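Local coordinates for xylose isomerase-like TIM barrel domain-containing protein (Parabacteroides distasonis, PDB 4KW2) that is of unknown function but has a xylose isomerase-like TIM barrel fold, consistent with a role as a sugar isomerase or related enzyme, at residues A202-L207 and E258-C263. Sequence-based numbering, arbitrary orientation.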
loop_
_atom_site.group_PDB
_atom_site.type_symbol
_atom_site.label_atom_id
_atom_site.label_comp_id
_atom_site.label_asym_id
_atom_site.label_seq_id
_atom_site.Cartn_x
_atom_site.Cartn_y
_atom_site.Cartn_z
ATOM N N ALA A 202 -11.358 -11.947 -12.771
ATOM C CA ALA A 202 -11.111 -10.553 -12.439
ATOM C C ALA A 202 -10.845 -10.438 -10.944
ATOM O O ALA A 202 -11.696 -10.778 -10.134
ATOM C CB ALA A 202 -12.304 -9.700 -12.831
ATOM N N HIS A 203 -9.655 -9.962 -10.588
ATOM C CA HIS A 203 -9.298 -9.701 -9.195
ATOM C C HIS A 203 -9.726 -8.306 -8.776
ATOM O O HIS A 203 -9.230 -7.319 -9.304
ATOM C CB HIS A 203 -7.787 -9.820 -8.999
ATOM C CG HIS A 203 -7.311 -11.218 -8.795
ATOM N ND1 HIS A 203 -6.014 -11.511 -8.433
ATOM C CD2 HIS A 203 -7.957 -12.403 -8.880
ATOM C CE1 HIS A 203 -5.880 -12.820 -8.314
ATOM N NE2 HIS A 203 -7.043 -13.384 -8.581
ATOM N N LEU A 204 -10.653 -8.235 -7.831
ATOM C CA LEU A 204 -10.979 -6.990 -7.144
ATOM C C LEU A 204 -10.207 -6.953 -5.845
ATOM O O LEU A 204 -10.468 -7.754 -4.945
ATOM C CB LEU A 204 -12.469 -6.909 -6.828
ATOM C CG LEU A 204 -13.350 -6.156 -7.810
ATOM C CD1 LEU A 204 -13.145 -6.691 -9.219
ATOM C CD2 LEU A 204 -14.798 -6.287 -7.367
ATOM N N LYS A 205 -9.256 -6.030 -5.754
ATOM C CA LYS A 205 -8.463 -5.836 -4.550
ATOM C C LYS A 205 -9.054 -4.681 -3.745
ATOM O O LYS A 205 -9.567 -3.725 -4.319
ATOM C CB LYS A 205 -7.016 -5.527 -4.931
ATOM C CG LYS A 205 -6.037 -5.520 -3.771
ATOM C CD LYS A 205 -4.603 -5.420 -4.280
ATOM C CE LYS A 205 -3.635 -4.974 -3.192
ATOM N NZ LYS A 205 -3.604 -5.918 -2.040
ATOM N N ASP A 206 -8.974 -4.779 -2.421
ATOM C CA ASP A 206 -9.432 -3.723 -1.518
ATOM C C ASP A 206 -10.829 -3.228 -1.871
ATOM O O ASP A 206 -11.055 -2.034 -2.057
ATOM C CB ASP A 206 -8.427 -2.566 -1.493
ATOM C CG ASP A 206 -7.118 -2.957 -0.829
ATOM O OD1 ASP A 206 -7.160 -3.563 0.268
ATOM O OD2 ASP A 206 -6.047 -2.668 -1.404
ATOM N N LEU A 207 -11.761 -4.170 -1.957
ATOM C CA LEU A 207 -13.138 -3.854 -2.265
ATOM C C LEU A 207 -13.681 -2.958 -1.173
ATOM O O LEU A 207 -13.462 -3.223 0.001
ATOM C CB LEU A 207 -13.984 -5.127 -2.365
ATOM C CG LEU A 207 -15.461 -4.908 -2.703
ATOM C CD1 LEU A 207 -15.595 -4.159 -4.013
ATOM C CD2 LEU A 207 -16.201 -6.229 -2.756
ATOM N N GLU A 258 -24.147 -7.326 -3.110
ATOM C CA GLU A 258 -25.535 -7.206 -3.566
ATOM C C GLU A 258 -25.629 -6.941 -5.073
ATOM O O GLU A 258 -26.344 -7.640 -5.787
ATOM C CB GLU A 258 -26.225 -6.083 -2.785
ATOM C CG GLU A 258 -27.692 -5.870 -3.104
ATOM C CD GLU A 258 -28.302 -4.720 -2.319
ATOM O OE1 GLU A 258 -27.702 -4.292 -1.310
ATOM O OE2 GLU A 258 -29.392 -4.246 -2.710
ATOM N N PHE A 259 -24.892 -5.949 -5.554
ATOM C CA PHE A 259 -24.937 -5.581 -6.972
ATOM C C PHE A 259 -24.115 -6.525 -7.850
ATOM O O PHE A 259 -24.473 -6.787 -8.998
ATOM C CB PHE A 259 -24.454 -4.149 -7.157
ATOM C CG PHE A 259 -25.296 -3.138 -6.445
ATOM C CD1 PHE A 259 -26.506 -2.724 -6.984
ATOM C CD2 PHE A 259 -24.892 -2.618 -5.221
ATOM C CE1 PHE A 259 -27.292 -1.798 -6.323
ATOM C CE2 PHE A 259 -25.671 -1.688 -4.556
ATOM C CZ PHE A 259 -26.873 -1.276 -5.107
ATOM N N LEU A 260 -23.011 -7.027 -7.307
ATOM C CA LEU A 260 -22.157 -7.955 -8.036
ATOM C C LEU A 260 -22.848 -9.290 -8.284
ATOM O O LEU A 260 -22.581 -9.943 -9.288
ATOM C CB LEU A 260 -20.859 -8.193 -7.269
ATOM C CG LEU A 260 -19.947 -6.980 -7.133
ATOM C CD1 LEU A 260 -18.866 -7.268 -6.103
ATOM C CD2 LEU A 260 -19.337 -6.605 -8.475
ATOM N N GLN A 261 -23.735 -9.682 -7.372
ATOM C CA GLN A 261 -24.429 -10.969 -7.456
ATOM C C GLN A 261 -25.817 -10.880 -8.067
ATOM O O GLN A 261 -26.152 -11.693 -8.917
ATOM C CB GLN A 261 -24.540 -11.602 -6.072
ATOM C CG GLN A 261 -23.235 -12.195 -5.584
ATOM C CD GLN A 261 -23.326 -12.693 -4.161
ATOM O OE1 GLN A 261 -23.961 -12.064 -3.314
ATOM N NE2 GLN A 261 -22.687 -13.829 -3.887
ATOM N N LYS A 262 -26.625 -9.914 -7.627
ATOM C CA LYS A 262 -28.033 -9.831 -8.052
ATOM C C LYS A 262 -28.208 -9.467 -9.523
ATOM O O LYS A 262 -29.273 -9.707 -10.090
ATOM C CB LYS A 262 -28.836 -8.864 -7.173
ATOM C CG LYS A 262 -29.086 -9.405 -5.773
ATOM C CD LYS A 262 -29.417 -8.311 -4.767
ATOM C CE LYS A 262 -30.899 -7.979 -4.700
ATOM N NZ LYS A 262 -31.235 -7.326 -3.402
ATOM N N CYS A 263 -27.181 -8.888 -10.140
ATOM C CA CYS A 263 -27.180 -8.733 -11.591
ATOM C C CYS A 263 -27.174 -10.113 -12.254
ATOM O O CYS A 263 -27.892 -10.349 -13.230
ATOM C CB CYS A 263 -25.975 -7.923 -12.059
ATOM S SG CYS A 263 -25.904 -7.718 -13.857
#
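Leu260 holds its CD1 anti to CA (chi2 167°), which extends that methyl from the helix toward Leu204 and Leu207. Both partners answer with an extended methyl of their own, CD2. Leu204 gets there with a chi1 of -96°, well off a staggered position. Three methyl groups come together, loosely: Leu260 CD1 lies 4.4 Å from Leu204 CD2 and equally 4.4 Å from Leu207 CD2. Leu204 CD2 and Leu207 CD2 are themselves 4.8 Å apart, and the helix methyl sits about equally close to both rather than against one alone. Leu207 also leans on its strand-side neighbour, with its CD1 4.1 Å from CD2 of Leu204. The contact is light: 81 Å² are buried in all, and the nearest CA atoms, those of Leu204 and Leu260, stay 11.3 Å apart. Between the two segments, contact is made by terminal methyl groups alone, with the backbones well apart.

In the closed, eight-stranded parallel barrel, strand 199-204 is the seventh strand and helix 250-262 follows the eighth, 238-241. The leucines belong to the layer between the barrel wall and its surrounding helices, and Ile239 and Ile241 of the eighth strand border Leu204 there. His203, one residue earlier, leaves the strand on the other side and gives its NE2 to a hydrogen bond with Glu52 OE2. On the helix, Leu260 O accepts a hydrogen bond from Trp22 NE1, and Gln261 NE2 bonds to Gly47 O, tying this turn to neighbouring parts of the chain. Away from the leucines, Lys262 N bonds to Glu258 O at 2.9 Å, while the salt bridge from Lys262 NZ to Glu258 OE2 is long at 3.7 Å.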